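Local coordinates for mobilization protein A (Pseudomonas aeruginosa, PDB 2NS6) that nicks one strand of plasmid DNA at the transfer origin as the relaxase of conjugation, working with a bound divalent metal, at residues R52-D55 against Y56-A60; I128-G131 against I132-A136; R142-G145 against K146-E149; A171-D174 against H175-A179. All coordinates share one frame; numbering follows the deposited sequence.

Interaction 1: residues R52-D55 against Y56-A60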
loop_
_atom_site.group_PDB
_atom_site.type_symbol
_atom_site.label_atom_id
_atom_site.label_comp_id
_atom_site.label_asym_id
_atom_site.label_seq_id
_atom_site.Cartn_x
_atom_site.Cartn_y
_atom_site.Cartn_z
ATOM N N ARG A 52 0.182 -14.106 6.592
ATOM C CA ARG A 52 -0.956 -13.420 5.956
ATOM C C ARG A 52 -0.665 -11.936 6.037
ATOM O O ARG A 52 -0.126 -11.469 7.036
ATOM C CB ARG A 52 -2.267 -13.626 6.719
ATOM C CG ARG A 52 -2.919 -14.950 6.568
ATOM C CD ARG A 52 -4.210 -14.913 7.351
ATOM N NE ARG A 52 -5.206 -14.035 6.740
ATOM C CZ ARG A 52 -6.302 -14.473 6.127
ATOM N NH1 ARG A 52 -6.535 -15.779 6.046
ATOM N NH2 ARG A 52 -7.167 -13.611 5.608
ATOM N N PRO A 53 -1.053 -11.172 5.008
ATOM C CA PRO A 53 -0.814 -9.726 5.003
ATOM C C PRO A 53 -1.222 -9.068 6.329
ATOM O O PRO A 53 -0.492 -8.236 6.873
ATOM C CB PRO A 53 -1.652 -9.247 3.823
ATOM C CG PRO A 53 -1.587 -10.429 2.875
ATOM C CD PRO A 53 -1.787 -11.599 3.802
ATOM N N ALA A 54 -2.382 -9.459 6.850
ATOM C CA ALA A 54 -2.881 -8.922 8.110
ATOM C C ALA A 54 -1.866 -9.098 9.234
ATOM O O ALA A 54 -1.785 -8.267 10.146
ATOM C CB ALA A 54 -4.197 -9.602 8.489
ATOM N N ASP A 55 -1.082 -10.169 9.176
ATOM C CA ASP A 55 -0.087 -10.390 10.222
ATOM C C ASP A 55 0.891 -9.217 10.291
ATOM O O ASP A 55 1.349 -8.849 11.371
ATOM C CB ASP A 55 0.682 -11.705 9.992
ATOM C CG ASP A 55 -0.234 -12.918 9.919
ATOM O OD1 ASP A 55 -1.321 -12.909 10.536
ATOM O OD2 ASP A 55 0.144 -13.902 9.248
ATOM N N TYR A 56 1.201 -8.614 9.147
ATOM C CA TYR A 56 2.129 -7.488 9.131
ATOM C C TYR A 56 1.506 -6.260 9.795
ATOM O O TYR A 56 2.153 -5.562 10.583
ATOM C CB TYR A 56 2.526 -7.142 7.690
ATOM C CG TYR A 56 3.599 -6.082 7.589
ATOM C CD1 TYR A 56 4.949 -6.424 7.648
ATOM C CD2 TYR A 56 3.265 -4.734 7.470
ATOM C CE1 TYR A 56 5.940 -5.457 7.594
ATOM C CE2 TYR A 56 4.251 -3.752 7.415
ATOM C CZ TYR A 56 5.587 -4.121 7.479
ATOM O OH TYR A 56 6.576 -3.165 7.435
ATOM N N TRP A 57 0.247 -5.991 9.479
ATOM C CA TRP A 57 -0.432 -4.840 10.044
ATOM C C TRP A 57 -0.712 -5.017 11.532
ATOM O O TRP A 57 -0.729 -4.037 12.287
ATOM C CB TRP A 57 -1.711 -4.571 9.257
ATOM C CG TRP A 57 -1.405 -4.408 7.796
ATOM C CD1 TRP A 57 -1.820 -5.209 6.776
ATOM C CD2 TRP A 57 -0.567 -3.404 7.208
ATOM N NE1 TRP A 57 -1.296 -4.767 5.582
ATOM C CE2 TRP A 57 -0.528 -3.656 5.820
ATOM C CE3 TRP A 57 0.146 -2.304 7.721
ATOM C CZ2 TRP A 57 0.212 -2.857 4.931
ATOM C CZ3 TRP A 57 0.876 -1.511 6.841
ATOM C CH2 TRP A 57 0.897 -1.792 5.455
ATOM N N ASP A 58 -0.917 -6.264 11.950
ATOM C CA ASP A 58 -1.151 -6.562 13.367
ATOM C C ASP A 58 0.107 -6.157 14.142
ATOM O O ASP A 58 0.022 -5.490 15.171
ATOM C CB ASP A 58 -1.392 -8.067 13.598
ATOM C CG ASP A 58 -2.796 -8.531 13.199
ATOM O OD1 ASP A 58 -3.770 -7.757 13.332
ATOM O OD2 ASP A 58 -2.922 -9.705 12.772
ATOM N N ALA A 59 1.268 -6.581 13.644
ATOM C CA ALA A 59 2.547 -6.274 14.287
ATOM C C ALA A 59 2.761 -4.769 14.319
ATOM O O ALA A 59 3.096 -4.199 15.358
ATOM C CB ALA A 59 3.699 -6.954 13.536
ATOM N N ALA A 60 2.573 -4.125 13.173
ATOM C CA ALA A 60 2.736 -2.684 13.104
ATOM C C ALA A 60 1.930 -2.023 14.231
ATOM O O ALA A 60 2.447 -1.163 14.930
ATOM C CB ALA A 60 2.269 -2.174 11.744
HETATM O O HOH W 1 -3.682 -11.663 11.405
#

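Interaction 2: residues I128-G131 against I132-A136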
loop_
_atom_site.group_PDB
_atom_site.type_symbol
_atom_site.label_atom_id
_atom_site.label_comp_id
_atom_site.label_asym_id
_atom_site.label_seq_id
_atom_site.Cartn_x
_atom_site.Cartn_y
_atom_site.Cartn_z
ATOM N N ILE A 128 11.896 -0.588 4.949
ATOM C CA ILE A 128 12.622 -1.184 3.843
ATOM C C ILE A 128 12.877 -2.668 4.057
ATOM O O ILE A 128 13.559 -3.061 5.010
ATOM C CB ILE A 128 13.970 -0.462 3.659
ATOM C CG1 ILE A 128 13.711 1.027 3.422
ATOM C CG2 ILE A 128 14.758 -1.082 2.512
ATOM C CD1 ILE A 128 14.952 1.895 3.457
ATOM N N ASN A 129 12.335 -3.502 3.177
ATOM C CA ASN A 129 12.575 -4.926 3.324
ATOM C C ASN A 129 13.912 -5.259 2.676
ATOM O O ASN A 129 14.022 -5.326 1.451
ATOM C CB ASN A 129 11.472 -5.751 2.670
ATOM C CG ASN A 129 11.581 -7.225 3.020
ATOM O OD1 ASN A 129 12.649 -7.703 3.400
ATOM N ND2 ASN A 129 10.483 -7.951 2.887
ATOM N N ASP A 130 14.927 -5.459 3.513
ATOM C CA ASP A 130 16.268 -5.782 3.042
ATOM C C ASP A 130 16.498 -7.285 2.901
ATOM O O ASP A 130 17.621 -7.720 2.662
ATOM C CB ASP A 130 17.320 -5.197 3.992
ATOM C CG ASP A 130 17.023 -5.503 5.451
ATOM O OD1 ASP A 130 16.268 -6.453 5.725
ATOM O OD2 ASP A 130 17.553 -4.795 6.325
ATOM N N GLY A 131 15.438 -8.074 3.051
ATOM C CA GLY A 131 15.578 -9.514 2.923
ATOM C C GLY A 131 16.144 -10.199 4.155
ATOM O O GLY A 131 16.372 -11.404 4.146
ATOM N N ILE A 132 16.378 -9.431 5.215
ATOM C CA ILE A 132 16.903 -9.979 6.464
ATOM C C ILE A 132 15.750 -10.359 7.380
ATOM O O ILE A 132 14.948 -9.501 7.773
ATOM C CB ILE A 132 17.793 -8.948 7.188
ATOM C CG1 ILE A 132 19.051 -8.684 6.367
ATOM C CG2 ILE A 132 18.153 -9.448 8.578
ATOM C CD1 ILE A 132 19.854 -7.511 6.857
ATOM N N GLU A 133 15.668 -11.639 7.724
ATOM C CA GLU A 133 14.594 -12.121 8.588
ATOM C C GLU A 133 14.646 -11.500 9.977
ATOM O O GLU A 133 15.708 -11.398 10.585
ATOM C CB GLU A 133 14.647 -13.646 8.746
ATOM C CG GLU A 133 14.541 -14.441 7.464
ATOM C CD GLU A 133 13.943 -15.824 7.696
ATOM O OE1 GLU A 133 13.925 -16.644 6.755
ATOM O OE2 GLU A 133 13.480 -16.085 8.829
ATOM N N ARG A 134 13.487 -11.097 10.476
ATOM C CA ARG A 134 13.387 -10.504 11.799
ATOM C C ARG A 134 12.026 -10.904 12.355
ATOM O O ARG A 134 11.047 -10.971 11.615
ATOM C CB ARG A 134 13.464 -8.968 11.734
ATOM C CG ARG A 134 14.706 -8.382 11.063
ATOM C CD ARG A 134 14.632 -6.851 11.036
ATOM N NE ARG A 134 15.871 -6.215 10.571
ATOM C CZ ARG A 134 16.235 -6.102 9.295
ATOM N NH1 ARG A 134 15.459 -6.579 8.330
ATOM N NH2 ARG A 134 17.374 -5.502 8.983
ATOM N N PRO A 135 11.955 -11.226 13.652
ATOM C CA PRO A 135 10.669 -11.607 14.249
ATOM C C PRO A 135 9.726 -10.403 14.182
ATOM O O PRO A 135 10.176 -9.275 14.004
ATOM C CB PRO A 135 11.053 -11.954 15.685
ATOM C CG PRO A 135 12.415 -12.552 15.521
ATOM C CD PRO A 135 13.080 -11.607 14.528
ATOM N N ALA A 136 8.428 -10.635 14.331
ATOM C CA ALA A 136 7.463 -9.546 14.283
ATOM C C ALA A 136 7.775 -8.496 15.353
ATOM O O ALA A 136 7.766 -7.296 15.080
ATOM C CB ALA A 136 6.034 -10.092 14.470
HETATM O O HOH W 2 13.234 -9.483 5.358
#

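Interaction 3: residues R142-G145 against K146-E149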
loop_
_atom_site.group_PDB
_atom_site.type_symbol
_atom_site.label_atom_id
_atom_site.label_comp_id
_atom_site.label_asym_id
_atom_site.label_seq_id
_atom_site.Cartn_x
_atom_site.Cartn_y
_atom_site.Cartn_z
ATOM N N ARG A 142 14.025 0.119 16.248
ATOM C CA ARG A 142 14.929 1.054 15.599
ATOM C C ARG A 142 15.937 0.284 14.768
ATOM O O ARG A 142 16.295 -0.843 15.099
ATOM C CB ARG A 142 15.650 1.902 16.649
ATOM C CG ARG A 142 14.697 2.724 17.498
ATOM C CD ARG A 142 15.409 3.515 18.586
ATOM N NE ARG A 142 14.448 4.152 19.485
ATOM C CZ ARG A 142 13.565 5.075 19.110
ATOM N NH1 ARG A 142 13.513 5.481 17.847
ATOM N NH2 ARG A 142 12.726 5.589 19.999
ATOM N N TYR A 143 16.385 0.901 13.681
ATOM C CA TYR A 143 17.351 0.283 12.781
ATOM C C TYR A 143 18.754 0.355 13.374
ATOM O O TYR A 143 19.108 1.341 14.017
ATOM C CB TYR A 143 17.332 1.011 11.437
ATOM C CG TYR A 143 18.262 0.436 10.399
ATOM C CD1 TYR A 143 18.075 -0.854 9.908
ATOM C CD2 TYR A 143 19.305 1.195 9.873
ATOM C CE1 TYR A 143 18.901 -1.369 8.914
ATOM C CE2 TYR A 143 20.134 0.690 8.879
ATOM C CZ TYR A 143 19.927 -0.589 8.404
ATOM O OH TYR A 143 20.731 -1.084 7.399
ATOM N N ASN A 144 19.547 -0.686 13.148
ATOM C CA ASN A 144 20.917 -0.726 13.649
ATOM C C ASN A 144 21.878 -0.773 12.466
ATOM O O ASN A 144 22.236 -1.849 11.985
ATOM C CB ASN A 144 21.130 -1.955 14.542
ATOM C CG ASN A 144 22.402 -1.863 15.369
ATOM O OD1 ASN A 144 23.485 -1.650 14.835
ATOM N ND2 ASN A 144 22.271 -2.025 16.681
ATOM N N GLY A 145 22.292 0.404 12.006
ATOM C CA GLY A 145 23.197 0.496 10.872
ATOM C C GLY A 145 24.452 -0.353 10.953
ATOM O O GLY A 145 24.914 -0.885 9.943
ATOM N N LYS A 146 25.016 -0.483 12.149
ATOM C CA LYS A 146 26.222 -1.280 12.316
ATOM C C LYS A 146 25.937 -2.757 12.080
ATOM O O LYS A 146 26.656 -3.423 11.336
ATOM C CB LYS A 146 26.803 -1.083 13.724
ATOM C CG LYS A 146 27.263 0.344 14.007
ATOM C CD LYS A 146 28.424 0.735 13.108
ATOM C CE LYS A 146 28.553 2.248 12.998
ATOM N NZ LYS A 146 29.697 2.644 12.116
ATOM N N THR A 147 24.878 -3.260 12.707
ATOM C CA THR A 147 24.511 -4.671 12.582
ATOM C C THR A 147 23.009 -4.803 12.313
ATOM O O THR A 147 22.219 -5.071 13.220
ATOM C CB THR A 147 24.875 -5.427 13.875
ATOM O OG1 THR A 147 26.226 -5.106 14.244
ATOM C CG2 THR A 147 24.773 -6.926 13.675
ATOM N N PRO A 148 22.603 -4.621 11.049
ATOM C CA PRO A 148 21.212 -4.697 10.573
ATOM C C PRO A 148 20.365 -5.843 11.144
ATOM O O PRO A 148 19.219 -5.634 11.539
ATOM C CB PRO A 148 21.377 -4.797 9.054
ATOM C CG PRO A 148 22.604 -3.984 8.800
ATOM C CD PRO A 148 23.534 -4.410 9.924
ATOM N N GLU A 149 20.929 -7.047 11.196
ATOM C CA GLU A 149 20.202 -8.209 11.706
ATOM C C GLU A 149 19.832 -8.138 13.194
ATOM O O GLU A 149 19.024 -8.940 13.672
ATOM C CB GLU A 149 21.012 -9.490 11.466
ATOM C CG GLU A 149 22.254 -9.622 12.342
ATOM C CD GLU A 149 23.502 -9.040 11.695
ATOM O OE1 GLU A 149 23.401 -8.036 10.955
ATOM O OE2 GLU A 149 24.602 -9.587 11.938
#

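Interaction 4: residues A171-D174 against H175-A179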
loop_
_atom_site.group_PDB
_atom_site.type_symbol
_atom_site.label_atom_id
_atom_site.label_comp_id
_atom_site.label_asym_id
_atom_site.label_seq_id
_atom_site.Cartn_x
_atom_site.Cartn_y
_atom_site.Cartn_z
ATOM N N ALA A 171 3.143 10.698 -11.834
ATOM C CA ALA A 171 3.497 9.308 -12.090
ATOM C C ALA A 171 2.227 8.507 -12.366
ATOM O O ALA A 171 2.173 7.722 -13.316
ATOM C CB ALA A 171 4.249 8.730 -10.899
ATOM N N TRP A 172 1.201 8.711 -11.547
ATOM C CA TRP A 172 -0.061 8.002 -11.733
ATOM C C TRP A 172 -0.634 8.328 -13.109
ATOM O O TRP A 172 -1.086 7.432 -13.830
ATOM C CB TRP A 172 -1.066 8.390 -10.642
ATOM C CG TRP A 172 -2.461 7.836 -10.855
ATOM C CD1 TRP A 172 -3.625 8.545 -10.847
ATOM C CD2 TRP A 172 -2.828 6.474 -11.134
ATOM N NE1 TRP A 172 -4.692 7.719 -11.110
ATOM C CE2 TRP A 172 -4.233 6.443 -11.292
ATOM C CE3 TRP A 172 -2.106 5.282 -11.271
ATOM C CZ2 TRP A 172 -4.937 5.263 -11.577
ATOM C CZ3 TRP A 172 -2.805 4.104 -11.557
ATOM C CH2 TRP A 172 -4.209 4.107 -11.708
ATOM N N ALA A 173 -0.600 9.609 -13.473
ATOM C CA ALA A 173 -1.114 10.062 -14.768
ATOM C C ALA A 173 -0.423 9.331 -15.918
ATOM O O ALA A 173 -1.079 8.783 -16.801
ATOM C CB ALA A 173 -0.909 11.567 -14.909
ATOM N N ASP A 174 0.906 9.341 -15.894
ATOM C CA ASP A 174 1.733 8.685 -16.903
ATOM C C ASP A 174 1.372 7.200 -16.994
ATOM O O ASP A 174 1.388 6.610 -18.077
ATOM C CB ASP A 174 3.214 8.872 -16.528
ATOM C CG ASP A 174 4.174 8.078 -17.418
ATOM O OD1 ASP A 174 4.165 8.267 -18.654
ATOM O OD2 ASP A 174 4.956 7.269 -16.862
ATOM N N HIS A 175 1.029 6.604 -15.855
ATOM C CA HIS A 175 0.663 5.193 -15.805
ATOM C C HIS A 175 -0.732 4.955 -16.376
ATOM O O HIS A 175 -0.907 4.124 -17.266
ATOM C CB HIS A 175 0.749 4.683 -14.358
ATOM C CG HIS A 175 2.133 4.293 -13.944
ATOM N ND1 HIS A 175 2.593 2.996 -14.021
ATOM C CD2 HIS A 175 3.181 5.040 -13.518
ATOM C CE1 HIS A 175 3.865 2.958 -13.660
ATOM N NE2 HIS A 175 4.244 4.185 -13.351
ATOM N N ALA A 176 -1.722 5.681 -15.869
ATOM C CA ALA A 176 -3.086 5.528 -16.372
ATOM C C ALA A 176 -3.121 5.824 -17.878
ATOM O O ALA A 176 -3.656 5.037 -18.650
ATOM C CB ALA A 176 -4.036 6.465 -15.624
ATOM N N ASN A 177 -2.539 6.948 -18.287
ATOM C CA ASN A 177 -2.517 7.322 -19.696
ATOM C C ASN A 177 -1.910 6.217 -20.557
ATOM O O ASN A 177 -2.511 5.777 -21.539
ATOM C CB ASN A 177 -1.729 8.620 -19.881
ATOM C CG ASN A 177 -2.443 9.821 -19.287
ATOM O OD1 ASN A 177 -1.833 10.854 -19.013
ATOM N ND2 ASN A 177 -3.750 9.689 -19.091
ATOM N N ARG A 178 -0.719 5.766 -20.181
ATOM C CA ARG A 178 -0.048 4.705 -20.922
ATOM C C ARG A 178 -0.972 3.493 -21.073
ATOM O O ARG A 178 -1.128 2.958 -22.170
ATOM C CB ARG A 178 1.236 4.288 -20.194
ATOM C CG ARG A 178 2.050 3.245 -20.936
ATOM C CD ARG A 178 2.701 2.242 -19.986
ATOM N NE ARG A 178 1.705 1.466 -19.245
ATOM C CZ ARG A 178 1.192 1.821 -18.068
ATOM N NH1 ARG A 178 0.287 1.054 -17.477
ATOM N NH2 ARG A 178 1.598 2.930 -17.473
ATOM N N ALA A 179 -1.588 3.067 -19.975
ATOM C CA ALA A 179 -2.482 1.911 -19.990
ATOM C C ALA A 179 -3.673 2.112 -20.914
ATOM O O ALA A 179 -4.149 1.170 -21.550
ATOM C CB ALA A 179 -2.980 1.621 -18.577
#

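Interaction 1: residues R52-D55 against Y56-A60
D55 and D58 meet through a single water, which donates to D55 OD1 at 2.8 Å and to D58 OD2 at 2.5 Å. The two carboxylate oxygens themselves, D55 OD1 and D58 OD2, stay 4.2 Å apart, and the shared water probably eases the repulsion expected between them. Beneath this bridge the backbone has settled into alpha-helical steps: D58 N reaches A54 O at 2.8 Å, and A59 N bonds to D55 O one residue further on. At the start of the segment the step is shorter, an i to i+3 bond in which Y56 N meets P53 O at 2.9 Å. The same P53 O lies 3.3 Å from W57 CD1. What positions D55 is its first torsion (chi1 -57°): with CG beside the backbone N, the carboxylate folds back along the chain, and OD2 accepts from R52 N at 2.7 Å. A weak bond from E51 N also falls on D55 OD2. The other polar ends find partners further out. D58 OD1 pairs in a salt bridge with R19, and Y56 OH bonds to S125 and W139. On its inner side helix 53-63 packs W57 against A18 and A22 of helix 18-26 while W57 NE1 bonds to T107 on strand 106-113, tying helix, helix and sheet together.

Interaction 2: residues I128-G131 against I132-A136
R134 grips D130 end-on, NH1 to OD1 at 2.7 Å and NH2 to OD2 at 2.8 Å, each oxygen offering its syn lone pair. The carboxylate and guanidinium planes differ by only 23°, which identifies a two-pronged salt bridge between nearly coplanar groups. D130 OD1 takes a second bond, from I132 N at 3.0 Å, arriving from above the carboxylate plane. I132 fills the compact side: its CD1 lies 3.6 Å from D130 OD2, and its CG2 sits over one guanidinium face, offset toward the rim. R134 reaches the aspartate because its chain runs extended from CG to NE (chi2 178°, chi3 172°). Just upstream, an Asx turn bends the loop that leads from strand 117-124 to helix 136-139: N129 OD1 accepts from G131 N at 2.8 Å, and G131 itself has left-handed backbone angles. N129 ND2 bonds to the backbone O of H45, a manganese ligand, and R134 NH2 also donates to P148 O. Elsewhere the contact is much looser. G131 and E133 are exposed, and the CB of E133 points away from 128-131. A water makes a further, slacker link, donating to N129 OD1 at 2.7 Å and only weakly to I132 O.

Interaction 3: residues R142-G145 against K146-E149
N144 and P148 bring their CA atoms within 5.0 Å of each other, because the chain between them turns tightly. G145 and K146 both have helical backbone angles, and N144 CA is only 5.4 Å from T147 CA, so the four residues N144-T147 meet the distance criterion of a beta turn. One backbone approach is not a bond: N144 O stands 2.9 Å from P148 N, but a proline nitrogen has no hydrogen to give. The side chain of N144 supplies a bond that spans the turn. With CG swung opposite the backbone N (chi1 -165°), OD1 accepts from T147 N at 3.0 Å; the bond is nearly straight at the hydrogen, although the donor stands well above the amide carbonyl plane. K146 CB rests 3.5 Å from the same OD1, while the rest of the lysine leads away from the turn. A separate packing contact joins Y143 and P148. Their side chains cross obliquely, the hydroxyl oxygen Y143 OH coming to 3.7 Å from P148 CG, with an apolar approach of 4.2 Å between Y143 CE1 and P148 CB. P148 CD also lies 3.5 Å from N144 O, wedging the proline ring against the start of the turn. Beyond it, E149 O accepts from Q138 NE2 of helix 136-139. The arrangement is that of a surface beta turn bridged by an asparagine side chain and running directly into the 3-10 segment begun by P148, within the loop that connects helix 136-139 to helix 164-181.

Interaction 4: residues A171-D174 against H175-A179
H175 and W172 pack together on one flank of the alpha helix 164-181, where successive i to i+4 bonds set the geometry: A176 N meets W172 O at 2.8 Å, and N177 N meets A173 O, also at 2.8 Å. Followed outward, H175 begins with CB 3.3 Å from W172 O and 4.2 Å from the indole carbon W172 CE3. Its first torsion (chi1 -83°) puts CG beside the backbone N, which brings the CD2 edge toward A171 O, an approach modelled too close for any weight to rest on it. On the other ring edge ND1 bonds to E93 OE1 of helix 84-99, which fixes the rotation of the imidazole. F94 meets the ring edge-to-face and H97 lies against it as well, and the H175 side chain comes to about 3 Å from a bound manganese ion. E93 has a second partner in R178, whose NH1 forms a salt bridge with the same OE1; that carboxylate oxygen thus receives two donors from helix 164-181. R178 doubles back through bends at chi2 and chi3, which brings the edge of its guanidinium against H175 CB. Meanwhile its own CB lies 3.1 Å from D174 O. On the outer surface N177 OD1 comes within 3.1 Å of A173 O, two acceptors that share no hydrogen. W172 meets the ring of F76 on strand 71-77 and that of F94 on helix 84-99, and A176 CB sits 4.3 Å above one indole face, offset toward its rim.

Interactions 1, 2 and 3 touch in sequence. Interaction 1 meets interaction 2 where A59 CB packs 4.0 Å from A136 CB; interaction 2 meets interaction 3 through R134 NH2 and P148 O, 3.2 Å apart, and through I132 CD1 against P148 CB at 3.8 Å. Interaction 4 stands apart, its centre about 30 Å from that of interaction 1 and on the opposite side of the chain's centre. Its H175 side chain is about 3 Å from a bound manganese ion, whereas that of N129 in interaction 2 is about 9 Å from one. The W57 side chain is about 11 Å from those of Y24, the probable nucleophile, and the metal ligand H121. Interactions 2 and 3 lie away from the annotated sites.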